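Local coordinates for lysin (Bacillus phage PBC5, PDB 6ILU), which probably recognises the Bacillus cell wall through its SH3b-type cell-wall-binding domain, helping to direct the phage endolysin to its substrate, at residues 79-93 against 103-115. Sequence-based numbering, arbitrary orientation.
Sequences WYKVRSKYPVGWGVN and LGNIDGSEVYNAH. With EDO (1,2-ethanediol), chain K; SO4 (sulfate ion), chain F; SO4 (sulfate ion), chain D; EDO (1,2-ethanediol), chain I.
Asn113 and Lys81 illustrate how a carboxamide is oriented when its oxygen accepts and its nitrogen donates. The two side chains run alongside each other, and Lys81 NZ donates to Asn113 OD1 at 2.8 Å, lying in the carbonyl plane; a bend at chi2 (-74°) turns the lysine chain along the amide. The other end of that amide is engaged by a sulfate, probably from the crystallisation liquor, ND2 reaching its O3 over 2.7 Å, while Lys81 NZ reaches O4 of the same ion. Trp79 crosses Asn113 at nearly a right angle, its CB 3.6 Å from Asn113 CG and its ring plane 29° from the amide.

Beneath these side chains the backbones pair antiparallel: Val82 and Tyr112 exchange two N-H...O bonds, and Ala114 N donates to Tyr80 O. On the buried face Val82 CG2 rests 3.9 Å from Ala114 CB, and Val122 of strand 121-123 touches both residues. Val111 CG1 lies over one face of the Arg83 guanidinium, offset toward its rim; Arg83 NH2 forms a salt bridge with the terminal carboxylate of Lys140.

In this beta-rich SH3b cell-wall-binding domain, the hairpin of strands 92-95 and 102-106 joins the segments at their other end. Val92 and Ile106 form a hydrogen-bonded pair, with Val92 CB 3.9 Å from Ile106 CG1, and Ile130 packs against both side chains. On the other face of this hairpin, Asn105 ND2 donates almost straight to Asn93 OD1 over a long 3.3 Å, the amide planes turned by 42°.

Between the paired regions, one water accepts from Ser84 N and donates to Gly108 O and Glu110 O; a second links Tyr86 O to Gly108 O. The Pro87-Trp90 type II turn presents Gly89 N to Asp107 O, at 2.8 Å, and Asp107 OD1 accepts from Ser109 N, an Asx turn, and also from Ser109 OG.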
loop_
_atom_site.group_PDB
_atom_site.type_symbol
_atom_site.label_atom_id
_atom_site.label_comp_id
_atom_site.label_asym_id
_atom_site.label_seq_id
_atom_site.Cartn_x
_atom_site.Cartn_y
_atom_site.Cartn_z
ATOM N N TRP A 79 5.424 3.897 3.937
ATOM C CA TRP A 79 4.918 3.433 2.628
ATOM C C TRP A 79 6.061 3.364 1.632
ATOM O O TRP A 79 7.017 4.173 1.681
ATOM C CB TRP A 79 3.830 4.375 2.126
ATOM C CG TRP A 79 2.653 4.428 3.015
ATOM C CD1 TRP A 79 2.356 5.423 3.928
ATOM C CD2 TRP A 79 1.600 3.469 3.119
ATOM N NE1 TRP A 79 1.195 5.134 4.583
ATOM C CE2 TRP A 79 0.697 3.940 4.106
ATOM C CE3 TRP A 79 1.336 2.237 2.502
ATOM C CZ2 TRP A 79 -0.440 3.239 4.472
ATOM C CZ3 TRP A 79 0.183 1.545 2.860
ATOM C CH2 TRP A 79 -0.688 2.038 3.844
ATOM N N TYR A 80 5.999 2.373 0.753
ATOM C CA TYR A 80 6.896 2.372 -0.387
ATOM C C TYR A 80 6.601 3.596 -1.259
ATOM O O TYR A 80 5.460 4.034 -1.387
ATOM C CB TYR A 80 6.745 1.079 -1.181
ATOM C CG TYR A 80 7.301 -0.142 -0.475
ATOM C CD1 TYR A 80 8.029 -0.037 0.715
ATOM C CD2 TYR A 80 7.110 -1.413 -1.032
ATOM C CE1 TYR A 80 8.561 -1.163 1.319
ATOM C CE2 TYR A 80 7.611 -2.522 -0.437
ATOM C CZ TYR A 80 8.332 -2.405 0.744
ATOM O OH TYR A 80 8.835 -3.540 1.338
ATOM N N LYS A 81 7.666 4.167 -1.822
ATOM C CA LYS A 81 7.595 5.396 -2.609
ATOM C C LYS A 81 7.720 5.080 -4.096
ATOM O O LYS A 81 8.614 4.313 -4.527
ATOM C CB LYS A 81 8.714 6.375 -2.186
ATOM C CG LYS A 81 8.701 6.619 -0.688
ATOM C CD LYS A 81 7.540 7.499 -0.320
ATOM C CE LYS A 81 7.487 7.700 1.198
ATOM N NZ LYS A 81 6.445 8.673 1.562
ATOM N N VAL A 82 6.818 5.699 -4.865
ATOM C CA VAL A 82 6.721 5.452 -6.305
ATOM C C VAL A 82 7.232 6.668 -7.052
ATOM O O VAL A 82 6.747 7.783 -6.824
ATOM C CB VAL A 82 5.246 5.131 -6.709
ATOM C CG1 VAL A 82 5.148 4.771 -8.216
ATOM C CG2 VAL A 82 4.679 3.940 -5.849
ATOM N N ARG A 83 8.221 6.467 -7.932
ATOM C CA ARG A 83 8.788 7.586 -8.699
ATOM C C ARG A 83 8.886 7.211 -10.150
ATOM O O ARG A 83 9.253 6.087 -10.459
ATOM C CB ARG A 83 10.161 7.957 -8.175
ATOM C CG ARG A 83 10.148 8.562 -6.774
ATOM C CD ARG A 83 11.606 8.744 -6.330
ATOM N NE ARG A 83 11.725 9.283 -4.978
ATOM C CZ ARG A 83 11.829 8.535 -3.883
ATOM N NH1 ARG A 83 11.806 7.205 -3.968
ATOM N NH2 ARG A 83 11.955 9.124 -2.690
ATOM N N SER A 84 8.563 8.136 -11.041
ATOM C CA SER A 84 8.838 7.904 -12.477
ATOM C C SER A 84 10.299 7.517 -12.737
ATOM O O SER A 84 11.226 8.032 -12.082
ATOM C CB SER A 84 8.492 9.160 -13.302
ATOM O OG SER A 84 8.815 8.957 -14.668
ATOM N N LYS A 85 10.510 6.638 -13.723
ATOM C CA LYS A 85 11.866 6.352 -14.185
ATOM C C LYS A 85 12.376 7.446 -15.126
ATOM O O LYS A 85 13.549 7.456 -15.465
ATOM C CB LYS A 85 11.945 4.995 -14.920
ATOM C CG LYS A 85 11.767 3.773 -14.021
ATOM C CD LYS A 85 11.959 2.493 -14.834
ATOM C CE LYS A 85 11.812 1.250 -13.945
ATOM N NZ LYS A 85 11.866 -0.004 -14.802
ATOM N N TYR A 86 11.502 8.352 -15.544
ATOM C CA TYR A 86 11.802 9.262 -16.662
ATOM C C TYR A 86 11.942 10.685 -16.150
ATOM O O TYR A 86 11.463 10.983 -15.056
ATOM C CB TYR A 86 10.696 9.164 -17.717
ATOM C CG TYR A 86 10.374 7.740 -18.092
ATOM C CD1 TYR A 86 9.248 7.121 -17.580
ATOM C CD2 TYR A 86 11.183 7.028 -18.964
ATOM C CE1 TYR A 86 8.938 5.823 -17.898
ATOM C CE2 TYR A 86 10.881 5.708 -19.290
ATOM C CZ TYR A 86 9.758 5.123 -18.750
ATOM O OH TYR A 86 9.436 3.823 -19.035
ATOM N N PRO A 87 12.571 11.575 -16.951
ATOM C CA PRO A 87 12.769 12.940 -16.457
ATOM C C PRO A 87 11.453 13.676 -16.225
ATOM O O PRO A 87 10.418 13.287 -16.749
ATOM C CB PRO A 87 13.596 13.613 -17.564
ATOM C CG PRO A 87 13.563 12.724 -18.738
ATOM C CD PRO A 87 13.150 11.342 -18.283
ATOM N N VAL A 88 11.501 14.741 -15.435
ATOM C CA VAL A 88 10.328 15.579 -15.256
ATOM C C VAL A 88 9.833 16.154 -16.592
ATOM O O VAL A 88 10.607 16.726 -17.402
ATOM C CB VAL A 88 10.609 16.728 -14.276
ATOM C CG1 VAL A 88 9.382 17.603 -14.165
ATOM C CG2 VAL A 88 11.002 16.170 -12.920
ATOM N N GLY A 89 8.549 15.952 -16.846
ATOM C CA GLY A 89 7.911 16.436 -18.059
ATOM C C GLY A 89 7.624 15.295 -19.022
ATOM O O GLY A 89 6.875 15.468 -19.973
ATOM N N TRP A 90 8.198 14.126 -18.742
ATOM C CA TRP A 90 7.996 12.930 -19.573
ATOM C C TRP A 90 6.765 12.213 -19.051
ATOM O O TRP A 90 6.749 11.729 -17.912
ATOM C CB TRP A 90 9.258 12.062 -19.519
ATOM C CG TRP A 90 9.265 10.787 -20.331
ATOM C CD1 TRP A 90 8.455 9.693 -20.172
ATOM C CD2 TRP A 90 10.199 10.458 -21.347
ATOM N NE1 TRP A 90 8.821 8.720 -21.081
ATOM C CE2 TRP A 90 9.897 9.154 -21.798
ATOM C CE3 TRP A 90 11.262 11.147 -21.932
ATOM C CZ2 TRP A 90 10.615 8.532 -22.841
ATOM C CZ3 TRP A 90 11.997 10.523 -22.960
ATOM C CH2 TRP A 90 11.658 9.228 -23.389
ATOM N N GLY A 91 5.707 12.186 -19.850
ATOM C CA GLY A 91 4.428 11.711 -19.349
ATOM C C GLY A 91 4.374 10.217 -19.034
ATOM O O GLY A 91 4.920 9.394 -19.774
ATOM N N VAL A 92 3.686 9.873 -17.938
ATOM C CA VAL A 92 3.491 8.469 -17.592
ATOM C C VAL A 92 1.984 8.246 -17.439
ATOM O O VAL A 92 1.335 8.944 -16.647
ATOM C CB VAL A 92 4.219 8.090 -16.287
ATOM C CG1 VAL A 92 3.893 6.630 -15.880
ATOM C CG2 VAL A 92 5.755 8.301 -16.470
ATOM N N ASN A 93 1.451 7.297 -18.212
ATOM C CA ASN A 93 0.009 7.077 -18.216
ATOM C C ASN A 93 -0.476 6.380 -16.953
ATOM O O ASN A 93 0.213 5.517 -16.415
ATOM C CB ASN A 93 -0.374 6.202 -19.388
ATOM C CG ASN A 93 -0.140 6.894 -20.735
ATOM O OD1 ASN A 93 -0.313 8.107 -20.843
ATOM N ND2 ASN A 93 0.219 6.120 -21.732
ATOM N N LEU A 103 -6.878 6.796 -18.108
ATOM C CA LEU A 103 -7.504 7.977 -17.463
ATOM C C LEU A 103 -6.752 9.264 -17.648
ATOM O O LEU A 103 -7.385 10.332 -17.731
ATOM C CB LEU A 103 -7.605 7.755 -15.960
ATOM C CG LEU A 103 -8.483 6.571 -15.521
ATOM C CD1 LEU A 103 -8.530 6.612 -13.957
ATOM C CD2 LEU A 103 -9.857 6.722 -16.141
ATOM N N GLY A 104 -5.421 9.191 -17.610
ATOM C CA GLY A 104 -4.669 10.444 -17.610
ATOM C C GLY A 104 -3.173 10.213 -17.515
ATOM O O GLY A 104 -2.713 9.094 -17.632
ATOM N N ASN A 105 -2.393 11.275 -17.313
ATOM C CA ASN A 105 -0.959 11.061 -17.110
ATOM C C ASN A 105 -0.413 11.972 -16.037
ATOM O O ASN A 105 -0.995 13.017 -15.743
ATOM C CB ASN A 105 -0.168 11.245 -18.420
ATOM C CG ASN A 105 -0.943 11.970 -19.468
ATOM O OD1 ASN A 105 -1.193 13.188 -19.370
ATOM N ND2 ASN A 105 -1.322 11.230 -20.525
ATOM N N ILE A 106 0.682 11.535 -15.424
ATOM C CA ILE A 106 1.447 12.404 -14.536
ATOM C C ILE A 106 2.710 12.834 -15.249
ATOM O O ILE A 106 3.083 12.260 -16.306
ATOM C CB ILE A 106 1.812 11.697 -13.241
ATOM C CG1 ILE A 106 2.647 10.455 -13.549
ATOM C CG2 ILE A 106 0.515 11.347 -12.481
ATOM C CD1 ILE A 106 3.408 9.887 -12.379
ATOM N N ASP A 107 3.359 13.848 -14.716
ATOM C CA ASP A 107 4.526 14.396 -15.410
ATOM C C ASP A 107 5.836 14.010 -14.735
ATOM O O ASP A 107 6.907 14.422 -15.156
ATOM C CB ASP A 107 4.410 15.914 -15.543
ATOM C CG ASP A 107 4.540 16.654 -14.218
ATOM O OD1 ASP A 107 4.623 16.041 -13.151
ATOM O OD2 ASP A 107 4.590 17.903 -14.263
ATOM N N GLY A 108 5.750 13.196 -13.694
ATOM C CA GLY A 108 6.961 12.700 -13.059
ATOM C C GLY A 108 7.608 13.646 -12.064
ATOM O O GLY A 108 8.699 13.371 -11.559
ATOM N N SER A 109 6.956 14.770 -11.758
ATOM C CA SER A 109 7.569 15.702 -10.822
ATOM C C SER A 109 7.307 15.320 -9.360
ATOM O O SER A 109 7.959 15.852 -8.472
ATOM C CB SER A 109 7.066 17.132 -11.075
ATOM O OG SER A 109 5.652 17.161 -10.937
ATOM N N GLU A 110 6.366 14.421 -9.117
ATOM C CA GLU A 110 5.961 14.084 -7.738
ATOM C C GLU A 110 6.396 12.671 -7.317
ATOM O O GLU A 110 6.544 11.776 -8.163
ATOM C CB GLU A 110 4.431 14.199 -7.585
ATOM C CG GLU A 110 3.820 15.557 -7.973
ATOM C CD GLU A 110 4.229 16.679 -7.059
ATOM O OE1 GLU A 110 4.271 17.847 -7.527
ATOM O OE2 GLU A 110 4.507 16.411 -5.868
ATOM N N VAL A 111 6.560 12.478 -6.002
ATOM C CA VAL A 111 6.728 11.130 -5.423
ATOM C C VAL A 111 5.385 10.689 -4.809
ATOM O O VAL A 111 4.716 11.502 -4.157
ATOM C CB VAL A 111 7.812 11.127 -4.350
ATOM C CG1 VAL A 111 8.001 9.722 -3.753
ATOM C CG2 VAL A 111 9.122 11.712 -4.923
ATOM N N TYR A 112 4.987 9.438 -5.017
ATOM C CA TYR A 112 3.721 8.937 -4.485
ATOM C C TYR A 112 3.914 7.821 -3.489
ATOM O O TYR A 112 4.959 7.174 -3.471
ATOM C CB TYR A 112 2.816 8.429 -5.611
ATOM C CG TYR A 112 2.617 9.463 -6.692
ATOM C CD1 TYR A 112 3.461 9.503 -7.809
ATOM C CD2 TYR A 112 1.602 10.396 -6.580
ATOM C CE1 TYR A 112 3.279 10.493 -8.793
ATOM C CE2 TYR A 112 1.412 11.400 -7.554
ATOM C CZ TYR A 112 2.265 11.410 -8.660
ATOM O OH TYR A 112 2.107 12.379 -9.614
ATOM N N ASN A 113 2.908 7.598 -2.638
ATOM C CA ASN A 113 2.898 6.368 -1.841
ATOM C C ASN A 113 2.208 5.249 -2.585
ATOM O O ASN A 113 1.167 5.474 -3.224
ATOM C CB ASN A 113 2.182 6.589 -0.495
ATOM C CG ASN A 113 2.951 7.467 0.441
ATOM O OD1 ASN A 113 4.165 7.574 0.371
ATOM N ND2 ASN A 113 2.236 8.104 1.347
ATOM N N ALA A 114 2.787 4.038 -2.533
ATOM C CA ALA A 114 2.158 2.837 -3.109
ATOM C C ALA A 114 0.894 2.505 -2.308
ATOM O O ALA A 114 1.017 2.243 -1.113
ATOM C CB ALA A 114 3.130 1.671 -3.028
ATOM N N HIS A 115 -0.285 2.528 -2.945
ATOM C CA HIS A 115 -1.545 2.223 -2.262
ATOM C C HIS A 115 -2.019 0.778 -2.453
ATOM O O HIS A 115 -2.810 0.278 -1.635
ATOM C CB HIS A 115 -2.665 3.158 -2.730
ATOM C CG HIS A 115 -2.573 4.531 -2.135
ATOM N ND1 HIS A 115 -1.530 5.390 -2.417
ATOM C CD2 HIS A 115 -3.412 5.204 -1.315
ATOM C CE1 HIS A 115 -1.724 6.537 -1.777
ATOM N NE2 HIS A 115 -2.848 6.447 -1.085
HETATM C C1 EDO K . 13.334 12.424 -3.901
HETATM O O1 EDO K . 13.026 12.054 -5.260
HETATM C C2 EDO K . 12.120 13.074 -3.264
HETATM O O2 EDO K . 11.668 12.216 -2.211
HETATM S S SO4 F . 15.184 16.032 -14.927
HETATM O O1 SO4 F . 15.042 16.861 -13.733
HETATM O O2 SO4 F . 14.552 14.745 -14.663
HETATM O O3 SO4 F . 16.600 15.819 -15.230
HETATM O O4 SO4 F . 14.539 16.687 -16.064
HETATM S S SO4 D . 3.734 9.692 4.460
HETATM O O1 SO4 D . 3.005 8.700 5.254
HETATM O O2 SO4 D . 3.743 10.965 5.171
HETATM O O3 SO4 D . 3.105 9.871 3.158
HETATM O O4 SO4 D . 5.117 9.275 4.257
HETATM C C1 EDO I . -0.247 14.728 -8.402
HETATM O O1 EDO I . -0.334 13.758 -9.478
HETATM C C2 EDO I . -1.412 14.636 -7.428
HETATM O O2 EDO I . -1.411 13.439 -6.605
HETATM O O HOH W 1 7.917 10.738 -10.318
HETATM O O HOH W 2 11.127 12.420 -12.779
#